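Local coordinates for ABC transporter, substrate binding protein (Agrobacterium tumefaciens, PDB 3C9H), which probably captures a solute in the periplasm and hands it to an ABC transporter for import, and binds a magnesium ion, at residues Leu42-Pro45 against Leu46-Met50; Ser111-Ala114 against Met115-Arg118; Phe158-Tyr161 against Leu162-Ala166; Ala240-Ala243 against Ser244-Asp248; Arg341-Leu344 against Ile345-Trp348. All coordinates share one frame; numbering follows the deposited sequence.

Contact 1 (Leu42-Pro45 against Leu46-Met50); sequences LDEP and LATPM. With MG (magnesium ion), chain C.
Leu46 begins the second segment with its backbone N 2.9 Å from Asp43 O, a weak, bent bond in the first turn of helix 44-57. Leu46 CB lies 4.3 Å from CD1 of Leu42, a loose apolar touch. Ala47 N makes the sounder bond to the same oxygen, 3.1 Å from Asp43 O. Its methyl group packs on the other branch of Leu42, with Ala47 CB 3.9 Å from Leu42 CD2. Leu42 sends CG anti to its own backbone N (chi1 180°), which carries its methyls to the first turn, beside Leu46 and Ala47. Thr48 turns its hydroxyl back along the helix. Thr48 OG1 donates to Glu44 O over 3.0 Å and approaches from above the carbonyl plane. The carboxylate of Glu44 bends over the same hydroxyl, and its OE2 comes to 3.3 Å from Thr48 OG1. Pro49 adds only its ring CD, which rests near Pro45 O, and has no N-H to give to the turn before it. The helix is kinked there. Asp43, at the N-cap position, makes no capping bond with its side chain. Asp43 OD1 binds the magnesium ion at 2.3 Å instead, together with Ser41 O and a water. Glu44 N is held by Asp67 OD2. The helix start therefore has its amide bonded from outside, while the Asp43 carboxylate serves the metal site.

Contact 2 (Ser111-Ala114 against Met115-Arg118); sequences SDLA and MSAR
Ser116 OG is gripped by two groups. Leu113 N donates to Ser116 OG over 2.9 Å, with an N-H...O angle of 154°. Outside the two segments, Tyr130 OH is also hydrogen-bonded to Ser116 OG, and the same tyrosine hydroxyl bonds to Ser111 O. Ser116 points its OG anti to its own carbonyl carbon (chi1 -66°). This turns the hydroxyl back over the chain toward Leu113, and Ser116 OG also comes within 3.6 Å of Leu113 CB. The backbone returns the link in the other direction. Ser116 N donates to Leu113 O at 3.2 Å, the closing bond of a type I beta turn from Leu113 to Ser116. The donor stands well above the carbonyl plane rather than on a lone pair. Two waters carry the bonding past the turn. Water 2 donates to Leu113 O at 2.8 Å and accepts from Ala117 N. Water 3 does the same one residue later, donating to Ala114 O at 2.8 Å and accepting from Arg118 N. Leu113 faces helix 274-285, where its side chain meets Leu281 and Glu282. Met115, bent at both chi2 and chi3, rests on Pro304 and Glu305. The turn lies in the loop between strands 108-109 and 124-125, away from the magnesium site. Its two ends are joined by a direct bond each way between Leu113 and Ser116. The buried serine hydroxyl is thus satisfied by an amide and a tyrosine, while waters link two carbonyls of the turn to the amides that follow.

Contact 3 (Phe158-Tyr161 against Leu162-Ala166); sequences FVDY and LERHA
Tyr161 and His165 form an offset stack at the C-terminal end of helix 155-164. Their ring centroids are 4.1 Å apart and the planes are tilted by 22°. The overlap is partial: His165 ND1 lies over one face of the tyrosine, toward its rim. The histidine is the first residue to leave helical geometry. Tyr161 O fixes it twice, taking a bond from His165 N and another from His165 ND1. For the second bond Tyr161 O lies close to the imidazole plane, which sets the rotation of the ring. One residue back along the helix, Arg164 NE reaches Asp160 OD2 at 2.9 Å in a salt bridge. The oxygen is near the guanidinium plane but is met from above the carboxylate plane, and the two planes are 55° apart. Arg164 NH2 has a second acid, Glu149. On the buried side, Phe158 meets Leu162 with its ring edge. Helical bonds such as Arg164 N to Asp160 O, 2.8 Å, hold the turns beneath these side chains. Farther out, Phe146 meets the Tyr161 ring and Phe139 stands edge-to-face to Phe158. Val159 and Leu162 pack on Ala204 of helix 198-207. Where Val159 and Glu163 run side by side, Val159 CG1 is 3.4 Å from Glu163 OE2.

Contact 4 (Ala240-Ala243 against Ser244-Asp248); sequences ADWA and SRHPD
Trp242 and His246 stack with an offset, the six-membered ring of the indole against the imidazole. The centroids are 4.4 Å apart and the planes meet at 26°. On one face of the histidine sits Trp242 CZ3, while Trp242 O and Arg245 NH1 lie at its edge. Arg245 NH2 also stands over an indole face, but at a long range that gives at most a weak cation-pi attraction. The guanidinium edge is turned to Asp241 instead. Arg245 NH2 bonds Asp241 OD2 at 2.8 Å in a salt bridge, with the oxygen in the guanidinium plane and the nitrogen above the carboxylate plane. A bend at chi3 (-74°) folds the arginine back to reach it. Trp242 O is gripped by three donors: the bond from His246 N to Trp242 O is 2.7 Å, and Arg245 N and His246 ND1 add longer ones. Ser244 OG donates to Asp241 O over 2.9 Å and ties the hydroxyl to the last turn. The tryptophan also packs on Leu220, Glu221 and Ser224 of helix 216-224. Side-chain bonds back to carbonyls and stacked rings here finish the weakly bonded C-terminal end of helix 236-245, at the protein surface.

Contact 5 (Arg341-Leu344 against Ile345-Trp348); sequences RSRL and IERW
Helix 338-353 is the last helix of the chain, and two of its turns make this contact. Arg343 and Glu346 meet side by side on the exposed flank, pointing the same way. Glu346 OE2 lies 3.3 Å from Arg343 CD and 3.9 Å from Arg343 NE. The salt bridge is long. The carboxylate oxygen sits well out of the guanidinium plane, so the charges attract without an N-H aimed at it. The two flat groups are turned 69° apart. Glu346 holds CG between its backbone N and carbonyl carbon (chi1 66°). That sets Glu346 CG 3.2 Å from Arg343 O. The rest of the chain then runs out extended beside the arginine. The backbone is regular alpha helix throughout. Arg347 N bonds to Arg343 O at 3.0 Å, and Trp348 N bonds to Leu344 O at the same 3.0 Å. Ile345 N and Glu346 N reach Arg341 O and Ser342 O in turn, each at 3.2 Å. Ile345 lays CG1 against Arg341 O, 3.5 Å away. The inward flank of the helix packs on two others. Leu344 and Ile345 both touch Phe185 of helix 183-194, and Trp348 touches Ile202 of helix 198-207. Two arginine side chains also reach partners outside the contact. Arg341 NH1 forms a salt bridge with Asp97, and its guanidinium makes a cation-pi contact with Phe185. Arg347 makes the same kind of contact with Trp199.

In the fold
All five contacts are local, and four belong to helices. Contact 1 starts a helix beside the magnesium ion, contacts 3 and 4 finish helices, and contact 5 lies within one. Contact 2 is a turn in a loop. Contact 4 is a surface contact, while the others are partly buried. Contacts 3 and 4 repeat one chemistry, an aromatic residue stacked on a histidine four residues later and an acid-arginine salt bridge. Contact 5 has a looser charge pair, and contact 2 relies on a serine hydroxyl and waters. Only contacts 1 and 4 touch, through Leu46 and Asp241. Contacts 2 and 3 lie farthest apart, their centres about 49 Å from each other.

Contact 1 (Leu42-Pro45 against Leu46-Met50)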
loop_
_atom_site.group_PDB
_atom_site.type_symbol
_atom_site.label_atom_id
_atom_site.label_comp_id
_atom_site.label_asym_id
_atom_site.label_seq_id
_atom_site.Cartn_x
_atom_site.Cartn_y
_atom_site.Cartn_z
ATOM N N LEU A 42 -3.457 -3.194 5.792
ATOM C CA LEU A 42 -2.204 -3.150 6.525
ATOM C C LEU A 42 -2.039 -4.490 7.238
ATOM O O LEU A 42 -2.867 -4.868 8.084
ATOM C CB LEU A 42 -2.147 -1.967 7.496
ATOM C CG LEU A 42 -0.850 -1.820 8.342
ATOM C CD1 LEU A 42 0.417 -1.655 7.498
ATOM C CD2 LEU A 42 -0.926 -0.689 9.329
ATOM N N ASP A 43 -0.988 -5.224 6.880
ATOM C CA ASP A 43 -0.769 -6.572 7.439
ATOM C C ASP A 43 -0.836 -6.509 8.967
ATOM O O ASP A 43 -0.153 -5.677 9.606
ATOM C CB ASP A 43 0.585 -7.144 7.019
ATOM C CG ASP A 43 0.663 -7.464 5.527
ATOM O OD1 ASP A 43 -0.238 -7.096 4.750
ATOM O OD2 ASP A 43 1.652 -8.106 5.127
ATOM N N GLU A 44 -1.650 -7.394 9.541
ATOM C CA GLU A 44 -1.995 -7.328 10.966
ATOM C C GLU A 44 -0.819 -7.216 11.928
ATOM O O GLU A 44 -0.891 -6.417 12.850
ATOM C CB GLU A 44 -2.936 -8.460 11.358
ATOM C CG GLU A 44 -3.494 -8.334 12.778
ATOM C CD GLU A 44 -2.647 -9.022 13.832
ATOM O OE1 GLU A 44 -1.636 -9.670 13.459
ATOM O OE2 GLU A 44 -3.024 -8.931 15.034
ATOM N N PRO A 45 0.268 -7.993 11.733
ATOM C CA PRO A 45 1.373 -7.842 12.693
ATOM C C PRO A 45 2.010 -6.474 12.701
ATOM O O PRO A 45 2.429 -6.019 13.753
ATOM C CB PRO A 45 2.350 -8.956 12.301
ATOM C CG PRO A 45 1.506 -9.942 11.544
ATOM C CD PRO A 45 0.535 -9.086 10.778
ATOM N N LEU A 46 2.037 -5.789 11.559
ATOM C CA LEU A 46 2.521 -4.411 11.526
ATOM C C LEU A 46 1.485 -3.423 12.096
ATOM O O LEU A 46 1.829 -2.338 12.605
ATOM C CB LEU A 46 2.895 -4.054 10.080
ATOM C CG LEU A 46 4.144 -3.258 9.726
ATOM C CD1 LEU A 46 5.368 -3.549 10.596
ATOM C CD2 LEU A 46 4.422 -3.485 8.229
ATOM N N ALA A 47 0.206 -3.784 12.018
ATOM C CA ALA A 47 -0.875 -2.954 12.523
ATOM C C ALA A 47 -0.980 -2.970 14.065
ATOM O O ALA A 47 -1.512 -2.041 14.665
ATOM C CB ALA A 47 -2.203 -3.368 11.881
ATOM N N THR A 48 -0.441 -4.012 14.694
ATOM C CA THR A 48 -0.661 -4.259 16.109
ATOM C C THR A 48 -0.236 -3.107 17.012
ATOM O O THR A 48 -0.990 -2.752 17.890
ATOM C CB THR A 48 -0.064 -5.658 16.509
ATOM O OG1 THR A 48 -0.817 -6.660 15.807
ATOM C CG2 THR A 48 -0.168 -5.922 18.017
ATOM N N PRO A 49 0.943 -2.495 16.788
ATOM C CA PRO A 49 1.349 -1.310 17.573
ATOM C C PRO A 49 0.393 -0.093 17.445
ATOM O O PRO A 49 0.217 0.678 18.406
ATOM C CB PRO A 49 2.737 -0.979 17.009
ATOM C CG PRO A 49 3.270 -2.280 16.522
ATOM C CD PRO A 49 2.023 -2.912 15.875
ATOM N N MET A 50 -0.215 0.073 16.280
ATOM C CA MET A 50 -1.238 1.118 16.110
ATOM C C MET A 50 -2.491 0.778 16.906
ATOM O O MET A 50 -3.042 1.644 17.618
ATOM C CB MET A 50 -1.570 1.355 14.640
ATOM C CG MET A 50 -0.423 1.928 13.820
ATOM S SD MET A 50 0.249 3.546 14.314
ATOM C CE MET A 50 -1.106 4.573 13.745
HETATM MG MG MG C . -1.732 -6.344 3.140
HETATM O O HOH W 1 -3.214 -7.942 3.808
#

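Contact 2 (Ser111-Ala114 against Met115-Arg118)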
loop_
_atom_site.group_PDB
_atom_site.type_symbol
_atom_site.label_atom_id
_atom_site.label_comp_id
_atom_site.label_asym_id
_atom_site.label_seq_id
_atom_site.Cartn_x
_atom_site.Cartn_y
_atom_site.Cartn_z
ATOM N N SER A 111 -15.475 13.501 7.605
ATOM C CA SER A 111 -14.913 13.453 8.936
ATOM C C SER A 111 -14.215 14.765 9.232
ATOM O O SER A 111 -13.066 14.959 8.832
ATOM C CB SER A 111 -13.905 12.312 9.049
ATOM O OG SER A 111 -14.537 11.074 8.930
ATOM N N ASP A 112 -14.916 15.657 9.940
ATOM C CA ASP A 112 -14.388 16.972 10.294
ATOM C C ASP A 112 -13.702 16.859 11.621
ATOM O O ASP A 112 -14.364 16.865 12.672
ATOM C CB ASP A 112 -15.504 18.013 10.391
ATOM C CG ASP A 112 -16.107 18.332 9.053
ATOM O OD1 ASP A 112 -15.370 18.284 8.057
ATOM O OD2 ASP A 112 -17.317 18.640 9.004
ATOM N N LEU A 113 -12.379 16.779 11.585
ATOM C CA LEU A 113 -11.604 16.448 12.776
ATOM C C LEU A 113 -10.614 17.544 13.146
ATOM O O LEU A 113 -10.439 18.522 12.420
ATOM C CB LEU A 113 -10.852 15.124 12.575
ATOM C CG LEU A 113 -11.731 13.888 12.333
ATOM C CD1 LEU A 113 -10.955 12.665 11.764
ATOM C CD2 LEU A 113 -12.445 13.550 13.615
ATOM N N ALA A 114 -9.966 17.312 14.286
ATOM C CA ALA A 114 -8.929 18.172 14.874
ATOM C C ALA A 114 -7.838 18.558 13.886
ATOM O O ALA A 114 -7.577 19.721 13.686
ATOM C CB ALA A 114 -8.300 17.435 16.076
ATOM N N MET A 115 -7.206 17.564 13.268
ATOM C CA MET A 115 -6.118 17.839 12.328
ATOM C C MET A 115 -6.559 18.096 10.875
ATOM O O MET A 115 -5.702 18.254 10.005
ATOM C CB MET A 115 -5.086 16.700 12.377
ATOM C CG MET A 115 -4.186 16.698 13.623
ATOM S SD MET A 115 -3.070 18.136 13.664
ATOM C CE MET A 115 -2.242 18.023 12.026
ATOM N N SER A 116 -7.867 18.155 10.599
ATOM C CA SER A 116 -8.343 18.247 9.209
ATOM C C SER A 116 -7.822 19.462 8.440
ATOM O O SER A 116 -7.238 19.326 7.367
ATOM C CB SER A 116 -9.872 18.207 9.137
ATOM O OG SER A 116 -10.366 16.958 9.565
ATOM N N ALA A 117 -8.027 20.651 8.995
ATOM C CA ALA A 117 -7.670 21.877 8.280
ATOM C C ALA A 117 -6.152 21.984 8.024
ATOM O O ALA A 117 -5.740 22.498 6.999
ATOM C CB ALA A 117 -8.182 23.095 9.036
ATOM N N ARG A 118 -5.339 21.477 8.944
ATOM C CA ARG A 118 -3.878 21.530 8.811
ATOM C C ARG A 118 -3.232 20.321 8.132
ATOM O O ARG A 118 -2.012 20.294 7.943
ATOM C CB ARG A 118 -3.273 21.736 10.184
ATOM C CG ARG A 118 -3.530 23.158 10.647
ATOM C CD ARG A 118 -2.655 23.520 11.741
ATOM N NE ARG A 118 -3.257 23.141 12.985
ATOM C CZ ARG A 118 -3.762 23.995 13.882
ATOM N NH1 ARG A 118 -3.743 25.307 13.701
ATOM N NH2 ARG A 118 -4.293 23.514 14.986
HETATM O O HOH W 2 -9.783 21.015 11.326
HETATM O O HOH W 3 -6.152 21.337 11.885
#

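Contact 3 (Phe158-Tyr161 against Leu162-Ala166)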
loop_
_atom_site.group_PDB
_atom_site.type_symbol
_atom_site.label_atom_id
_atom_site.label_comp_id
_atom_site.label_asym_id
_atom_site.label_seq_id
_atom_site.Cartn_x
_atom_site.Cartn_y
_atom_site.Cartn_z
ATOM N N PHE A 158 17.200 -3.627 -14.842
ATOM C CA PHE A 158 16.443 -4.803 -14.469
ATOM C C PHE A 158 16.296 -5.697 -15.698
ATOM O O PHE A 158 16.568 -6.895 -15.638
ATOM C CB PHE A 158 15.058 -4.382 -13.956
ATOM C CG PHE A 158 14.361 -5.407 -13.096
ATOM C CD1 PHE A 158 14.262 -5.220 -11.708
ATOM C CD2 PHE A 158 13.757 -6.512 -13.657
ATOM C CE1 PHE A 158 13.580 -6.153 -10.887
ATOM C CE2 PHE A 158 13.068 -7.465 -12.866
ATOM C CZ PHE A 158 12.986 -7.294 -11.475
ATOM N N VAL A 159 15.852 -5.096 -16.798
ATOM C CA VAL A 159 15.603 -5.813 -18.051
ATOM C C VAL A 159 16.899 -6.419 -18.588
ATOM O O VAL A 159 16.927 -7.595 -18.963
ATOM C CB VAL A 159 14.948 -4.894 -19.099
ATOM C CG1 VAL A 159 14.951 -5.543 -20.486
ATOM C CG2 VAL A 159 13.498 -4.532 -18.676
ATOM N N ASP A 160 17.963 -5.626 -18.595
ATOM C CA ASP A 160 19.300 -6.110 -18.994
ATOM C C ASP A 160 19.774 -7.290 -18.144
ATOM O O ASP A 160 20.282 -8.265 -18.685
ATOM C CB ASP A 160 20.324 -4.974 -18.938
ATOM C CG ASP A 160 21.666 -5.353 -19.576
ATOM O OD1 ASP A 160 21.675 -5.969 -20.671
ATOM O OD2 ASP A 160 22.717 -5.032 -18.980
ATOM N N TYR A 161 19.611 -7.209 -16.826
ATOM C CA TYR A 161 20.001 -8.320 -15.947
ATOM C C TYR A 161 19.227 -9.599 -16.299
ATOM O O TYR A 161 19.808 -10.682 -16.385
ATOM C CB TYR A 161 19.790 -7.973 -14.458
ATOM C CG TYR A 161 19.963 -9.157 -13.525
ATOM C CD1 TYR A 161 21.202 -9.449 -12.945
ATOM C CD2 TYR A 161 18.897 -10.004 -13.245
ATOM C CE1 TYR A 161 21.363 -10.561 -12.089
ATOM C CE2 TYR A 161 19.047 -11.110 -12.402
ATOM C CZ TYR A 161 20.276 -11.378 -11.820
ATOM O OH TYR A 161 20.396 -12.479 -10.975
ATOM N N LEU A 162 17.913 -9.463 -16.487
ATOM C CA LEU A 162 17.064 -10.588 -16.870
ATOM C C LEU A 162 17.547 -11.248 -18.154
ATOM O O LEU A 162 17.551 -12.471 -18.267
ATOM C CB LEU A 162 15.614 -10.124 -17.066
ATOM C CG LEU A 162 14.865 -9.665 -15.815
ATOM C CD1 LEU A 162 13.433 -9.293 -16.199
ATOM C CD2 LEU A 162 14.925 -10.724 -14.694
ATOM N N GLU A 163 17.943 -10.417 -19.111
ATOM C CA GLU A 163 18.442 -10.890 -20.402
ATOM C C GLU A 163 19.814 -11.555 -20.255
ATOM O O GLU A 163 19.998 -12.685 -20.693
ATOM C CB GLU A 163 18.440 -9.750 -21.439
ATOM C CG GLU A 163 17.009 -9.469 -21.945
ATOM C CD GLU A 163 16.793 -8.104 -22.634
ATOM O OE1 GLU A 163 17.764 -7.327 -22.835
ATOM O OE2 GLU A 163 15.614 -7.815 -22.971
ATOM N N ARG A 164 20.750 -10.900 -19.587
ATOM C CA ARG A 164 22.073 -11.492 -19.382
ATOM C C ARG A 164 22.074 -12.761 -18.525
ATOM O O ARG A 164 22.985 -13.568 -18.662
ATOM C CB ARG A 164 23.058 -10.449 -18.839
ATOM C CG ARG A 164 23.320 -9.328 -19.841
ATOM C CD ARG A 164 24.353 -8.312 -19.365
ATOM N NE ARG A 164 23.869 -7.608 -18.186
ATOM C CZ ARG A 164 24.174 -7.922 -16.927
ATOM N NH1 ARG A 164 24.981 -8.932 -16.632
ATOM N NH2 ARG A 164 23.643 -7.215 -15.948
ATOM N N HIS A 165 21.066 -12.953 -17.666
ATOM C CA HIS A 165 20.979 -14.151 -16.818
ATOM C C HIS A 165 19.733 -14.995 -17.088
ATOM O O HIS A 165 19.166 -15.594 -16.166
ATOM C CB HIS A 165 21.015 -13.764 -15.346
ATOM C CG HIS A 165 22.210 -12.952 -14.966
ATOM N ND1 HIS A 165 22.331 -11.616 -15.282
ATOM C CD2 HIS A 165 23.343 -13.288 -14.306
ATOM C CE1 HIS A 165 23.487 -11.164 -14.833
ATOM N NE2 HIS A 165 24.121 -12.158 -14.237
ATOM N N ALA A 166 19.335 -15.074 -18.357
ATOM C CA ALA A 166 18.096 -15.750 -18.760
ATOM C C ALA A 166 17.790 -17.046 -17.997
ATOM O O ALA A 166 16.682 -17.217 -17.478
ATOM C CB ALA A 166 18.107 -16.019 -20.258
#

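Contact 4 (Ala240-Ala243 against Ser244-Asp248)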
loop_
_atom_site.group_PDB
_atom_site.type_symbol
_atom_site.label_atom_id
_atom_site.label_comp_id
_atom_site.label_asym_id
_atom_site.label_seq_id
_atom_site.Cartn_x
_atom_site.Cartn_y
_atom_site.Cartn_z
ATOM N N ALA A 240 11.450 -3.263 4.322
ATOM C CA ALA A 240 12.285 -2.836 5.452
ATOM C C ALA A 240 11.971 -3.638 6.719
ATOM O O ALA A 240 12.896 -4.012 7.455
ATOM C CB ALA A 240 12.170 -1.328 5.698
ATOM N N ASP A 241 10.693 -3.936 6.958
ATOM C CA ASP A 241 10.289 -4.781 8.092
ATOM C C ASP A 241 10.868 -6.173 7.998
ATOM O O ASP A 241 11.443 -6.676 8.968
ATOM C CB ASP A 241 8.762 -4.914 8.175
ATOM C CG ASP A 241 8.327 -5.691 9.401
ATOM O OD1 ASP A 241 8.607 -5.211 10.520
ATOM O OD2 ASP A 241 7.738 -6.782 9.238
ATOM N N TRP A 242 10.718 -6.794 6.827
ATOM C CA TRP A 242 11.315 -8.101 6.554
ATOM C C TRP A 242 12.830 -8.107 6.744
ATOM O O TRP A 242 13.357 -8.964 7.464
ATOM C CB TRP A 242 10.990 -8.597 5.142
ATOM C CG TRP A 242 9.842 -9.481 5.167
ATOM C CD1 TRP A 242 8.518 -9.107 5.235
ATOM C CD2 TRP A 242 9.865 -10.900 5.201
ATOM N NE1 TRP A 242 7.713 -10.229 5.287
ATOM C CE2 TRP A 242 8.513 -11.341 5.267
ATOM C CE3 TRP A 242 10.884 -11.849 5.140
ATOM C CZ2 TRP A 242 8.166 -12.688 5.304
ATOM C CZ3 TRP A 242 10.537 -13.190 5.178
ATOM C CH2 TRP A 242 9.189 -13.598 5.258
ATOM N N ALA A 243 13.498 -7.160 6.081
ATOM C CA ALA A 243 14.946 -7.043 6.101
ATOM C C ALA A 243 15.485 -6.865 7.519
ATOM O O ALA A 243 16.591 -7.337 7.828
ATOM C CB ALA A 243 15.397 -5.883 5.210
ATOM N N SER A 244 14.716 -6.194 8.384
ATOM C CA SER A 244 15.116 -6.040 9.779
ATOM C C SER A 244 15.203 -7.369 10.526
ATOM O O SER A 244 15.918 -7.454 11.506
ATOM C CB SER A 244 14.174 -5.115 10.537
ATOM O OG SER A 244 13.128 -5.855 11.127
ATOM N N ARG A 245 14.458 -8.380 10.079
ATOM C CA ARG A 245 14.452 -9.718 10.692
ATOM C C ARG A 245 15.172 -10.768 9.851
ATOM O O ARG A 245 15.600 -11.794 10.382
ATOM C CB ARG A 245 13.008 -10.207 10.916
ATOM C CG ARG A 245 12.309 -9.616 12.135
ATOM C CD ARG A 245 10.862 -10.134 12.271
ATOM N NE ARG A 245 9.979 -9.509 11.281
ATOM C CZ ARG A 245 9.389 -10.122 10.247
ATOM N NH1 ARG A 245 9.516 -11.426 10.016
ATOM N NH2 ARG A 245 8.625 -9.410 9.432
ATOM N N HIS A 246 15.271 -10.544 8.544
ATOM C CA HIS A 246 15.862 -11.516 7.618
ATOM C C HIS A 246 16.951 -10.840 6.783
ATOM O O HIS A 246 16.666 -10.163 5.791
ATOM C CB HIS A 246 14.800 -12.090 6.693
ATOM C CG HIS A 246 13.689 -12.782 7.408
ATOM N ND1 HIS A 246 12.564 -12.119 7.852
ATOM C CD2 HIS A 246 13.525 -14.077 7.756
ATOM C CE1 HIS A 246 11.755 -12.982 8.443
ATOM N NE2 HIS A 246 12.316 -14.176 8.400
ATOM N N PRO A 247 18.216 -11.060 7.157
ATOM C CA PRO A 247 19.327 -10.292 6.585
ATOM C C PRO A 247 19.571 -10.504 5.075
ATOM O O PRO A 247 20.193 -9.658 4.444
ATOM C CB PRO A 247 20.533 -10.760 7.420
ATOM C CG PRO A 247 20.180 -12.132 7.840
ATOM C CD PRO A 247 18.689 -12.094 8.094
ATOM N N ASP A 248 19.056 -11.579 4.492
ATOM C CA ASP A 248 19.254 -11.840 3.054
ATOM C C ASP A 248 18.301 -11.111 2.090
ATOM O O ASP A 248 18.411 -11.278 0.867
ATOM C CB ASP A 248 19.229 -13.334 2.784
ATOM C CG ASP A 248 20.352 -14.068 3.501
ATOM O OD1 ASP A 248 21.342 -13.425 3.922
ATOM O OD2 ASP A 248 20.239 -15.289 3.644
#

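Contact 5 (Arg341-Leu344 against Ile345-Trp348)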
loop_
_atom_site.group_PDB
_atom_site.type_symbol
_atom_site.label_atom_id
_atom_site.label_comp_id
_atom_site.label_asym_id
_atom_site.label_seq_id
_atom_site.Cartn_x
_atom_site.Cartn_y
_atom_site.Cartn_z
ATOM N N ARG A 341 -9.405 0.852 -16.627
ATOM C CA ARG A 341 -8.855 -0.094 -15.685
ATOM C C ARG A 341 -8.826 -1.486 -16.288
ATOM O O ARG A 341 -7.785 -2.156 -16.279
ATOM C CB ARG A 341 -9.662 -0.087 -14.375
ATOM C CG ARG A 341 -9.016 -0.870 -13.233
ATOM C CD ARG A 341 -10.020 -1.347 -12.172
ATOM N NE ARG A 341 -9.317 -1.962 -11.041
ATOM C CZ ARG A 341 -8.676 -1.272 -10.101
ATOM N NH1 ARG A 341 -8.677 0.061 -10.137
ATOM N NH2 ARG A 341 -8.029 -1.920 -9.125
ATOM N N SER A 342 -9.972 -1.914 -16.823
ATOM C CA SER A 342 -10.119 -3.233 -17.445
ATOM C C SER A 342 -9.227 -3.385 -18.658
ATOM O O SER A 342 -8.672 -4.445 -18.876
ATOM C CB SER A 342 -11.570 -3.489 -17.884
ATOM O OG SER A 342 -12.387 -3.751 -16.775
ATOM N N ARG A 343 -9.087 -2.325 -19.436
ATOM C CA ARG A 343 -8.249 -2.382 -20.620
ATOM C C ARG A 343 -6.768 -2.552 -20.250
ATOM O O ARG A 343 -6.063 -3.349 -20.863
ATOM C CB ARG A 343 -8.475 -1.143 -21.482
ATOM C CG ARG A 343 -9.925 -1.027 -22.037
ATOM C CD ARG A 343 -10.208 -2.072 -23.118
ATOM N NE ARG A 343 -11.507 -1.931 -23.799
ATOM C CZ ARG A 343 -12.686 -2.307 -23.297
ATOM N NH1 ARG A 343 -12.770 -2.816 -22.063
ATOM N NH2 ARG A 343 -13.797 -2.163 -24.029
ATOM N N LEU A 344 -6.301 -1.818 -19.239
ATOM C CA LEU A 344 -4.907 -1.906 -18.809
ATOM C C LEU A 344 -4.552 -3.298 -18.283
ATOM O O LEU A 344 -3.437 -3.771 -18.477
ATOM C CB LEU A 344 -4.621 -0.867 -17.728
ATOM C CG LEU A 344 -3.195 -0.853 -17.167
ATOM C CD1 LEU A 344 -2.193 -0.491 -18.259
ATOM C CD2 LEU A 344 -3.100 0.117 -16.013
ATOM N N ILE A 345 -5.500 -3.941 -17.617
ATOM C CA ILE A 345 -5.305 -5.280 -17.094
ATOM C C ILE A 345 -5.186 -6.328 -18.220
ATOM O O ILE A 345 -4.358 -7.242 -18.148
ATOM C CB ILE A 345 -6.412 -5.644 -16.056
ATOM C CG1 ILE A 345 -6.205 -4.837 -14.762
ATOM C CG2 ILE A 345 -6.392 -7.124 -15.746
ATOM C CD1 ILE A 345 -7.260 -5.073 -13.640
ATOM N N GLU A 346 -5.985 -6.197 -19.273
ATOM C CA GLU A 346 -5.875 -7.153 -20.365
ATOM C C GLU A 346 -4.604 -6.914 -21.207
ATOM O O GLU A 346 -3.998 -7.863 -21.690
ATOM C CB GLU A 346 -7.166 -7.224 -21.208
ATOM C CG GLU A 346 -7.558 -5.991 -22.015
ATOM C CD GLU A 346 -8.818 -6.242 -22.883
ATOM O OE1 GLU A 346 -9.155 -7.435 -23.140
ATOM O OE2 GLU A 346 -9.469 -5.250 -23.306
ATOM N N ARG A 347 -4.194 -5.665 -21.364
ATOM C CA ARG A 347 -2.892 -5.348 -21.966
ATOM C C ARG A 347 -1.689 -5.945 -21.173
ATOM O O ARG A 347 -0.727 -6.460 -21.742
ATOM C CB ARG A 347 -2.756 -3.832 -22.063
ATOM C CG ARG A 347 -1.590 -3.362 -22.897
ATOM C CD ARG A 347 -1.707 -1.881 -23.250
ATOM N NE ARG A 347 -0.640 -1.465 -24.169
ATOM C CZ ARG A 347 -0.185 -0.222 -24.310
ATOM N NH1 ARG A 347 -0.673 0.779 -23.587
ATOM N NH2 ARG A 347 0.786 0.019 -25.175
ATOM N N TRP A 348 -1.759 -5.864 -19.851
ATOM C CA TRP A 348 -0.725 -6.408 -18.984
ATOM C C TRP A 348 -0.628 -7.932 -19.124
ATOM O O TRP A 348 0.462 -8.472 -19.233
ATOM C CB TRP A 348 -1.039 -5.963 -17.562
ATOM C CG TRP A 348 -0.117 -6.398 -16.490
ATOM C CD1 TRP A 348 1.047 -5.778 -16.078
ATOM C CD2 TRP A 348 -0.314 -7.498 -15.624
ATOM N NE1 TRP A 348 1.589 -6.459 -15.004
ATOM C CE2 TRP A 348 0.767 -7.514 -14.704
ATOM C CE3 TRP A 348 -1.301 -8.481 -15.526
ATOM C CZ2 TRP A 348 0.886 -8.480 -13.719
ATOM C CZ3 TRP A 348 -1.178 -9.429 -14.552
ATOM C CH2 TRP A 348 -0.094 -9.422 -13.651
#